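Local coordinates for protein pelota homolog (Archaeoglobus fulgidus, PDB 3OBY) that probably recognises stalled ribosomes and helps to release them and to degrade damaged mRNA, with a predicted metal-dependent endoribonuclease activity in its Sm-fold N-terminal domain, at residues V151-M159 and F172-F183; Y252-I260 and R327-L337. All coordinates share one frame; numbering follows the deposited sequence.

Contact 1. Residues V151-M159 and F172-F183; sequences VEEIFEERM and FFGEVAAKLESF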
loop_
_atom_site.group_PDB
_atom_site.type_symbol
_atom_site.label_atom_id
_atom_site.label_comp_id
_atom_site.label_asym_id
_atom_site.label_seq_id
_atom_site.Cartn_x
_atom_site.Cartn_y
_atom_site.Cartn_z
ATOM N N VAL A 151 8.771 6.523 17.036
ATOM C CA VAL A 151 7.699 6.404 18.015
ATOM C C VAL A 151 7.884 7.436 19.116
ATOM O O VAL A 151 8.939 7.503 19.743
ATOM C CB VAL A 151 7.672 4.994 18.644
ATOM C CG1 VAL A 151 6.487 4.863 19.593
ATOM C CG2 VAL A 151 7.602 3.944 17.550
ATOM N N GLU A 152 6.839 8.227 19.345
ATOM C CA GLU A 152 6.835 9.285 20.353
ATOM C C GLU A 152 5.954 8.906 21.546
ATOM O O GLU A 152 4.731 8.910 21.442
ATOM C CB GLU A 152 6.311 10.579 19.719
ATOM C CG GLU A 152 6.438 11.834 20.570
ATOM C CD GLU A 152 7.884 12.206 20.848
ATOM O OE1 GLU A 152 8.681 12.282 19.886
ATOM O OE2 GLU A 152 8.222 12.430 22.030
ATOM N N GLU A 153 6.575 8.588 22.677
ATOM C CA GLU A 153 5.838 8.210 23.884
ATOM C C GLU A 153 4.702 9.186 24.224
ATOM O O GLU A 153 4.892 10.399 24.181
ATOM C CB GLU A 153 6.811 8.101 25.063
ATOM C CG GLU A 153 6.142 7.982 26.422
ATOM C CD GLU A 153 7.129 7.697 27.540
ATOM O OE1 GLU A 153 6.741 7.851 28.721
ATOM O OE2 GLU A 153 8.282 7.311 27.240
ATOM N N ILE A 154 3.524 8.654 24.556
ATOM C CA ILE A 154 2.376 9.495 24.899
ATOM C C ILE A 154 1.956 9.375 26.357
ATOM O O ILE A 154 1.371 10.305 26.912
ATOM C CB ILE A 154 1.139 9.204 24.006
ATOM C CG1 ILE A 154 0.789 7.717 24.047
ATOM C CG2 ILE A 154 1.405 9.664 22.582
ATOM C CD1 ILE A 154 -0.437 7.374 23.218
ATOM N N PHE A 155 2.230 8.229 26.973
ATOM C CA PHE A 155 1.905 8.046 28.383
ATOM C C PHE A 155 2.507 6.793 28.986
ATOM O O PHE A 155 3.027 5.930 28.283
ATOM C CB PHE A 155 0.385 8.043 28.624
ATOM C CG PHE A 155 -0.328 6.801 28.132
ATOM C CD1 PHE A 155 -0.978 6.799 26.902
ATOM C CD2 PHE A 155 -0.388 5.652 28.920
ATOM C CE1 PHE A 155 -1.675 5.673 26.461
ATOM C CE2 PHE A 155 -1.084 4.519 28.486
ATOM C CZ PHE A 155 -1.730 4.534 27.258
ATOM N N GLU A 156 2.435 6.727 30.310
ATOM C CA GLU A 156 2.934 5.601 31.091
ATOM C C GLU A 156 1.896 5.271 32.160
ATOM O O GLU A 156 1.017 6.079 32.461
ATOM C CB GLU A 156 4.245 5.957 31.789
ATOM C CG GLU A 156 5.505 5.452 31.130
ATOM C CD GLU A 156 6.683 5.521 32.083
ATOM O OE1 GLU A 156 6.719 6.458 32.906
ATOM O OE2 GLU A 156 7.573 4.652 32.013
ATOM N N GLU A 157 2.013 4.087 32.744
ATOM C CA GLU A 157 1.084 3.676 33.779
ATOM C C GLU A 157 1.709 2.519 34.539
ATOM O O GLU A 157 2.192 1.561 33.936
ATOM C CB GLU A 157 -0.239 3.244 33.144
ATOM C CG GLU A 157 -1.429 3.208 34.096
ATOM C CD GLU A 157 -1.730 4.559 34.715
ATOM O OE1 GLU A 157 -1.653 5.560 33.999
ATOM O OE2 GLU A 157 -2.052 4.620 35.916
ATOM N N ARG A 158 1.718 2.616 35.862
ATOM C CA ARG A 158 2.286 1.557 36.681
ATOM C C ARG A 158 1.222 0.958 37.587
ATOM O O ARG A 158 0.262 1.632 37.959
ATOM C CB ARG A 158 3.461 2.096 37.506
ATOM C CG ARG A 158 4.680 2.459 36.654
ATOM C CD ARG A 158 5.825 3.052 37.471
ATOM N NE ARG A 158 6.953 3.447 36.625
ATOM C CZ ARG A 158 7.785 2.598 36.026
ATOM N NH1 ARG A 158 7.630 1.287 36.177
ATOM N NH2 ARG A 158 8.767 3.060 35.259
ATOM N N MET A 159 1.396 -0.317 37.921
ATOM C CA MET A 159 0.457 -1.036 38.774
ATOM C C MET A 159 0.009 -0.161 39.934
ATOM O O MET A 159 -1.085 0.400 39.903
ATOM C CB MET A 159 1.099 -2.318 39.314
ATOM C CG MET A 159 0.136 -3.226 40.070
ATOM S SD MET A 159 -1.256 -3.808 39.063
ATOM C CE MET A 159 -0.752 -5.499 38.712
ATOM N N PHE A 172 -5.527 -1.996 36.346
ATOM C CA PHE A 172 -4.403 -1.253 35.814
ATOM C C PHE A 172 -4.830 -1.066 34.356
ATOM O O PHE A 172 -4.645 -0.001 33.755
ATOM C CB PHE A 172 -3.147 -2.128 35.941
ATOM C CG PHE A 172 -1.981 -1.669 35.120
ATOM C CD1 PHE A 172 -1.456 -0.393 35.277
ATOM C CD2 PHE A 172 -1.406 -2.520 34.180
ATOM C CE1 PHE A 172 -0.367 0.027 34.517
ATOM C CE2 PHE A 172 -0.317 -2.110 33.414
ATOM C CZ PHE A 172 0.200 -0.829 33.580
ATOM N N PHE A 173 -5.450 -2.119 33.824
ATOM C CA PHE A 173 -5.954 -2.160 32.455
ATOM C C PHE A 173 -6.924 -1.020 32.175
ATOM O O PHE A 173 -6.737 -0.243 31.236
ATOM C CB PHE A 173 -6.667 -3.492 32.202
ATOM C CG PHE A 173 -5.747 -4.681 32.133
ATOM C CD1 PHE A 173 -4.398 -4.568 32.462
ATOM C CD2 PHE A 173 -6.236 -5.923 31.743
ATOM C CE1 PHE A 173 -3.549 -5.673 32.404
ATOM C CE2 PHE A 173 -5.396 -7.036 31.681
ATOM C CZ PHE A 173 -4.049 -6.910 32.012
ATOM N N GLY A 174 -7.970 -0.938 32.989
ATOM C CA GLY A 174 -8.957 0.109 32.816
ATOM C C GLY A 174 -8.334 1.481 32.665
ATOM O O GLY A 174 -8.750 2.262 31.812
ATOM N N GLU A 175 -7.334 1.775 33.492
ATOM C CA GLU A 175 -6.656 3.067 33.450
ATOM C C GLU A 175 -5.911 3.260 32.136
ATOM O O GLU A 175 -5.954 4.339 31.546
ATOM C CB GLU A 175 -5.682 3.192 34.624
ATOM C CG GLU A 175 -6.357 3.270 35.986
ATOM C CD GLU A 175 -5.361 3.344 37.127
ATOM O OE1 GLU A 175 -4.142 3.285 36.859
ATOM O OE2 GLU A 175 -5.796 3.457 38.293
ATOM N N VAL A 176 -5.226 2.211 31.684
ATOM C CA VAL A 176 -4.484 2.271 30.430
ATOM C C VAL A 176 -5.464 2.502 29.289
ATOM O O VAL A 176 -5.271 3.393 28.455
ATOM C CB VAL A 176 -3.728 0.950 30.155
ATOM C CG1 VAL A 176 -2.990 1.034 28.826
ATOM C CG2 VAL A 176 -2.756 0.663 31.279
ATOM N N ALA A 177 -6.517 1.693 29.268
ATOM C CA ALA A 177 -7.531 1.785 28.235
ATOM C C ALA A 177 -8.153 3.173 28.153
ATOM O O ALA A 177 -8.409 3.684 27.063
ATOM C CB ALA A 177 -8.622 0.746 28.491
ATOM N N ALA A 178 -8.380 3.794 29.305
ATOM C CA ALA A 178 -9.029 5.109 29.347
ATOM C C ALA A 178 -8.111 6.154 28.735
ATOM O O ALA A 178 -8.575 7.111 28.074
ATOM C CB ALA A 178 -9.334 5.488 30.781
ATOM N N LYS A 179 -6.819 5.996 28.932
ATOM C CA LYS A 179 -6.013 7.021 28.358
ATOM C C LYS A 179 -5.752 6.675 26.890
ATOM O O LYS A 179 -5.586 7.602 26.068
ATOM C CB LYS A 179 -4.831 7.225 29.293
ATOM C CG LYS A 179 -4.106 5.977 29.622
ATOM C CD LYS A 179 -2.904 6.287 30.487
ATOM C CE LYS A 179 -3.303 6.714 31.880
ATOM N NZ LYS A 179 -2.120 6.986 32.726
ATOM N N LEU A 180 -5.672 5.409 26.530
ATOM C CA LEU A 180 -5.522 5.186 25.113
ATOM C C LEU A 180 -6.764 5.835 24.407
ATOM O O LEU A 180 -6.666 6.485 23.355
ATOM C CB LEU A 180 -5.538 3.717 24.831
ATOM C CG LEU A 180 -4.300 2.890 25.145
ATOM C CD1 LEU A 180 -4.634 1.423 24.955
ATOM C CD2 LEU A 180 -3.155 3.291 24.223
ATOM N N GLU A 181 -7.938 5.629 25.002
ATOM C CA GLU A 181 -9.200 6.120 24.446
ATOM C C GLU A 181 -9.252 7.639 24.293
ATOM O O GLU A 181 -9.924 8.157 23.400
ATOM C CB GLU A 181 -10.372 5.626 25.306
ATOM C CG GLU A 181 -11.717 5.550 24.576
ATOM C CD GLU A 181 -12.538 6.814 24.699
ATOM O OE1 GLU A 181 -13.020 7.106 25.816
ATOM O OE2 GLU A 181 -12.702 7.512 23.677
ATOM N N SER A 182 -8.532 8.355 25.148
ATOM C CA SER A 182 -8.532 9.807 25.079
ATOM C C SER A 182 -7.482 10.385 24.129
ATOM O O SER A 182 -7.582 11.552 23.740
ATOM C CB SER A 182 -8.352 10.402 26.480
ATOM O OG SER A 182 -7.093 10.058 27.032
ATOM N N PHE A 183 -6.484 9.586 23.746
ATOM C CA PHE A 183 -5.441 10.074 22.836
ATOM C C PHE A 183 -5.936 10.220 21.392
ATOM O O PHE A 183 -5.511 11.125 20.672
ATOM C CB PHE A 183 -4.207 9.166 22.864
ATOM C CG PHE A 183 -3.104 9.621 21.940
ATOM C CD1 PHE A 183 -2.478 10.846 22.139
ATOM C CD2 PHE A 183 -2.730 8.851 20.835
ATOM C CE1 PHE A 183 -1.493 11.300 21.253
ATOM C CE2 PHE A 183 -1.747 9.296 19.943
ATOM C CZ PHE A 183 -1.131 10.523 20.152
#
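Ile154 and Phe155, neighbours in sequence, both point at the helix 172-183, because a classic beta bulge at this spot sets the two of them opposite Ala143 of the adjoining strand. An edge strand thus gives two successive apolar residues to one surface. Ile154 crosses the Phe183 ring at about a right angle, and its CD1 lies 3.9 Å from the centroid of that ring in a CH-pi contact over the face; a branched aliphatic residue suits a flat aromatic partner. Phe155 has CG between its backbone N and carbonyl carbon (chi1 72°), which turns the ring toward the helix. Lys179 CD lies over one face of it in a CH-pi contact, modelled closer than carbons can sit and so doubtful in its distance, while Leu180 CD2 meets the edge, 3.6 Å from Phe155 CZ. Further along, Phe172 turns the edge of its ring to the backbone of Glu157, and Val176 CG2 sits over the centre of one face of that ring. Met159 SD makes an oblique Met-aromatic contact, 5.4 Å from the Phe172 centroid. A lysine suits its place here because the aliphatic part of Lys179 can cover a ring while its ammonium reaches on to the strand, into a salt bridge with Glu157. The model places these two groups too close, so the pairing is plausible but its detailed geometry is doubtful, as is a weak hydrogen bond from Lys179 NZ to Glu156 O. Glu156 OE2 is hydrogen-bonded to Tyr140 OH of the neighbouring strand. Lys179 is likely to offset some of the negative charge gathered on this side, in a detail left open, whereas the apolar contacts between strand and helix are the better-defined part.

Contact 2. Residues Y252-I260 and R327-L337; sequences YIDRLLEGI and RLMSLGGIAAL
With CG anti to its carbonyl carbon (chi1 -60°), Leu337 spreads its two methyls over different parts of helix 252-260. CD1 settles over the centre of one face of the Arg255 guanidinium, 3.4 Å from Arg255 CZ, and also meets the edge of the Tyr252 ring; CD2 rests 3.7 Å from Leu256 CA. Leu256 swings CG to the side opposite its own backbone N (chi1 165°), which carries CD2 to within 3.5 Å of Leu331 CD1, tip to tip, and 3.7 Å from Ala335 CB. Alanine suits that strand position, its single methyl meeting both branches of the leucine. Ile253 CD1 adds a contact with Leu328 CB at 4.0 Å. Arginine offers a flat, delocalised face, weakly hydrated, on which a methyl can lie, while NH2 keeps a long, weak ion pair with Glu283; an alanine here would probably uncover Leu337 CD1 and leave Glu283 without that distant mate. Helix 323-330 ends in a Schellman motif, Leu331 already leaving it and Gly332, at positive phi, being C-prime. Residues 252-260 cross residues 334-337 at 77°, while Tyr252 reaches strand 314-318 and Ile260 touches strand 266-268, spanning the sheet from one outer strand to the other.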
loop_
_atom_site.group_PDB
_atom_site.type_symbol
_atom_site.label_atom_id
_atom_site.label_comp_id
_atom_site.label_asym_id
_atom_site.label_seq_id
_atom_site.Cartn_x
_atom_site.Cartn_y
_atom_site.Cartn_z
ATOM N N TYR A 252 -14.489 -0.685 -2.810
ATOM C CA TYR A 252 -14.726 -0.385 -4.210
ATOM C C TYR A 252 -15.609 -1.488 -4.787
ATOM O O TYR A 252 -16.461 -1.237 -5.634
ATOM C CB TYR A 252 -13.409 -0.293 -4.983
ATOM C CG TYR A 252 -12.702 1.031 -4.811
ATOM C CD1 TYR A 252 -13.346 2.229 -5.118
ATOM C CD2 TYR A 252 -11.395 1.090 -4.332
ATOM C CE1 TYR A 252 -12.711 3.449 -4.952
ATOM C CE2 TYR A 252 -10.750 2.305 -4.162
ATOM C CZ TYR A 252 -11.412 3.480 -4.474
ATOM O OH TYR A 252 -10.770 4.684 -4.311
ATOM N N ILE A 253 -15.410 -2.711 -4.314
ATOM C CA ILE A 253 -16.215 -3.826 -4.778
ATOM C C ILE A 253 -17.649 -3.641 -4.294
ATOM O O ILE A 253 -18.591 -3.996 -4.999
ATOM C CB ILE A 253 -15.674 -5.178 -4.261
ATOM C CG1 ILE A 253 -14.332 -5.490 -4.932
ATOM C CG2 ILE A 253 -16.709 -6.282 -4.495
ATOM C CD1 ILE A 253 -14.366 -5.468 -6.452
ATOM N N ASP A 254 -17.820 -3.089 -3.093
ATOM C CA ASP A 254 -19.164 -2.866 -2.567
ATOM C C ASP A 254 -19.878 -1.791 -3.371
ATOM O O ASP A 254 -21.051 -1.931 -3.701
ATOM C CB ASP A 254 -19.136 -2.463 -1.097
ATOM C CG ASP A 254 -18.991 -3.653 -0.170
ATOM O OD1 ASP A 254 -19.458 -4.758 -0.534
ATOM O OD2 ASP A 254 -18.423 -3.479 0.930
ATOM N N ARG A 255 -19.169 -0.718 -3.694
ATOM C CA ARG A 255 -19.773 0.347 -4.475
ATOM C C ARG A 255 -20.196 -0.201 -5.831
ATOM O O ARG A 255 -21.303 0.076 -6.292
ATOM C CB ARG A 255 -18.794 1.513 -4.653
ATOM C CG ARG A 255 -18.582 2.331 -3.388
ATOM C CD ARG A 255 -17.557 3.419 -3.613
ATOM N NE ARG A 255 -17.919 4.273 -4.739
ATOM C CZ ARG A 255 -17.139 5.228 -5.234
ATOM N NH1 ARG A 255 -15.943 5.453 -4.703
ATOM N NH2 ARG A 255 -17.554 5.958 -6.262
ATOM N N LEU A 256 -19.320 -0.982 -6.466
ATOM C CA LEU A 256 -19.643 -1.571 -7.764
ATOM C C LEU A 256 -20.890 -2.446 -7.621
ATOM O O LEU A 256 -21.755 -2.451 -8.488
ATOM C CB LEU A 256 -18.479 -2.421 -8.297
ATOM C CG LEU A 256 -18.827 -3.372 -9.461
ATOM C CD1 LEU A 256 -19.074 -2.591 -10.747
ATOM C CD2 LEU A 256 -17.705 -4.361 -9.668
ATOM N N LEU A 257 -20.978 -3.182 -6.520
ATOM C CA LEU A 257 -22.125 -4.045 -6.291
ATOM C C LEU A 257 -23.420 -3.254 -6.094
ATOM O O LEU A 257 -24.433 -3.564 -6.721
ATOM C CB LEU A 257 -21.855 -4.960 -5.090
ATOM C CG LEU A 257 -21.260 -6.345 -5.387
ATOM C CD1 LEU A 257 -20.445 -6.340 -6.676
ATOM C CD2 LEU A 257 -20.408 -6.774 -4.203
ATOM N N GLU A 258 -23.385 -2.236 -5.236
ATOM C CA GLU A 258 -24.559 -1.402 -4.982
ATOM C C GLU A 258 -24.995 -0.765 -6.295
ATOM O O GLU A 258 -26.189 -0.628 -6.572
ATOM C CB GLU A 258 -24.234 -0.309 -3.964
ATOM C CG GLU A 258 -23.608 -0.831 -2.685
ATOM C CD GLU A 258 -23.142 0.281 -1.774
ATOM O OE1 GLU A 258 -22.863 1.380 -2.289
ATOM O OE2 GLU A 258 -23.042 0.055 -0.550
ATOM N N GLY A 259 -24.010 -0.372 -7.097
ATOM C CA GLY A 259 -24.302 0.218 -8.387
ATOM C C GLY A 259 -25.001 -0.806 -9.260
ATOM O O GLY A 259 -25.971 -0.500 -9.933
ATOM N N ILE A 260 -24.508 -2.037 -9.243
ATOM C CA ILE A 260 -25.106 -3.102 -10.029
ATOM C C ILE A 260 -26.530 -3.349 -9.523
ATOM O O ILE A 260 -27.455 -3.620 -10.299
ATOM C CB ILE A 260 -24.250 -4.396 -9.927
ATOM C CG1 ILE A 260 -23.042 -4.272 -10.859
ATOM C CG2 ILE A 260 -25.082 -5.632 -10.271
ATOM C CD1 ILE A 260 -22.025 -5.407 -10.737
ATOM N N ARG A 327 -13.334 -11.488 -6.322
ATOM C CA ARG A 327 -14.694 -11.069 -6.614
ATOM C C ARG A 327 -14.679 -10.355 -7.966
ATOM O O ARG A 327 -15.472 -10.660 -8.853
ATOM C CB ARG A 327 -15.225 -10.099 -5.541
ATOM C CG ARG A 327 -15.287 -10.637 -4.113
ATOM C CD ARG A 327 -16.178 -11.857 -3.982
ATOM N NE ARG A 327 -15.474 -13.102 -4.288
ATOM C CZ ARG A 327 -14.736 -13.781 -3.416
ATOM N NH1 ARG A 327 -14.134 -14.904 -3.783
ATOM N NH2 ARG A 327 -14.610 -13.344 -2.174
ATOM N N LEU A 328 -13.762 -9.408 -8.125
ATOM C CA LEU A 328 -13.686 -8.651 -9.364
ATOM C C LEU A 328 -13.580 -9.559 -10.603
ATOM O O LEU A 328 -14.202 -9.293 -11.642
ATOM C CB LEU A 328 -12.511 -7.664 -9.299
ATOM C CG LEU A 328 -12.329 -6.760 -10.522
ATOM C CD1 LEU A 328 -13.666 -6.118 -10.889
ATOM C CD2 LEU A 328 -11.272 -5.695 -10.236
ATOM N N MET A 329 -12.795 -10.629 -10.487
ATOM C CA MET A 329 -12.625 -11.583 -11.585
ATOM C C MET A 329 -13.964 -12.223 -11.905
ATOM O O MET A 329 -14.318 -12.400 -13.067
ATOM C CB MET A 329 -11.641 -12.692 -11.203
ATOM C CG MET A 329 -10.178 -12.310 -11.255
ATOM S SD MET A 329 -9.620 -11.794 -12.897
ATOM C CE MET A 329 -9.250 -13.331 -13.653
ATOM N N SER A 330 -14.696 -12.588 -10.858
ATOM C CA SER A 330 -15.993 -13.208 -11.038
ATOM C C SER A 330 -16.902 -12.328 -11.891
ATOM O O SER A 330 -17.780 -12.835 -12.573
ATOM C CB SER A 330 -16.642 -13.490 -9.683
ATOM O OG SER A 330 -16.026 -14.589 -9.061
ATOM N N LEU A 331 -16.685 -11.016 -11.860
ATOM C CA LEU A 331 -17.488 -10.088 -12.646
ATOM C C LEU A 331 -16.872 -9.734 -13.998
ATOM O O LEU A 331 -17.324 -8.800 -14.658
ATOM C CB LEU A 331 -17.727 -8.797 -11.863
ATOM C CG LEU A 331 -18.672 -8.944 -10.678
ATOM C CD1 LEU A 331 -18.662 -7.680 -9.834
ATOM C CD2 LEU A 331 -20.056 -9.241 -11.206
ATOM N N GLY A 332 -15.845 -10.466 -14.411
ATOM C CA GLY A 332 -15.228 -10.174 -15.693
ATOM C C GLY A 332 -13.795 -9.672 -15.637
ATOM O O GLY A 332 -13.206 -9.392 -16.678
ATOM N N GLY A 333 -13.234 -9.547 -14.435
ATOM C CA GLY A 333 -11.863 -9.090 -14.305
ATOM C C GLY A 333 -11.623 -7.596 -14.453
ATOM O O GLY A 333 -10.521 -7.103 -14.203
ATOM N N ILE A 334 -12.638 -6.860 -14.865
ATOM C CA ILE A 334 -12.475 -5.425 -15.026
ATOM C C ILE A 334 -13.840 -4.756 -14.936
ATOM O O ILE A 334 -14.804 -5.222 -15.529
ATOM C CB ILE A 334 -11.787 -5.096 -16.378
ATOM C CG1 ILE A 334 -11.452 -3.604 -16.434
ATOM C CG2 ILE A 334 -12.676 -5.498 -17.545
ATOM C CD1 ILE A 334 -10.631 -3.195 -17.648
ATOM N N ALA A 335 -13.919 -3.678 -14.167
ATOM C CA ALA A 335 -15.170 -2.958 -13.984
ATOM C C ALA A 335 -14.867 -1.491 -13.774
ATOM O O ALA A 335 -13.708 -1.109 -13.655
ATOM C CB ALA A 335 -15.918 -3.519 -12.792
ATOM N N ALA A 336 -15.902 -0.660 -13.736
ATOM C CA ALA A 336 -15.694 0.773 -13.549
ATOM C C ALA A 336 -16.861 1.473 -12.880
ATOM O O ALA A 336 -18.013 1.108 -13.079
ATOM C CB ALA A 336 -15.416 1.435 -14.891
ATOM N N LEU A 337 -16.543 2.473 -12.068
ATOM C CA LEU A 337 -17.550 3.287 -11.414
ATOM C C LEU A 337 -17.643 4.520 -12.332
ATOM O O LEU A 337 -16.657 5.230 -12.541
ATOM C CB LEU A 337 -17.096 3.652 -10.000
ATOM C CG LEU A 337 -16.853 2.444 -9.083
ATOM C CD1 LEU A 337 -16.585 2.913 -7.657
ATOM C CD2 LEU A 337 -18.055 1.517 -9.111
#

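Overall arrangement
Contacts 1 and 2 belong to separate domains and follow one another along the chain, the first closing before the second opens. Their centres are 42 Å apart and their nearest atoms about 26 Å, so neither touches the other. Each lays a helix on a mixed sheet, but contact 1 runs its helix antiparallel to an edge strand, whereas contact 2 sets its helix steeply across an inner one. Helix 236-262 begins after contact 1 has closed, and its later part supplies residues 252-260 to contact 2. The predicted endoribonuclease activity belongs to the Sm-fold N-terminal domain, to which neither contact belongs. Internal packing within each domain is compatible with the inter-domain plasticity reported for archaeal Pelota.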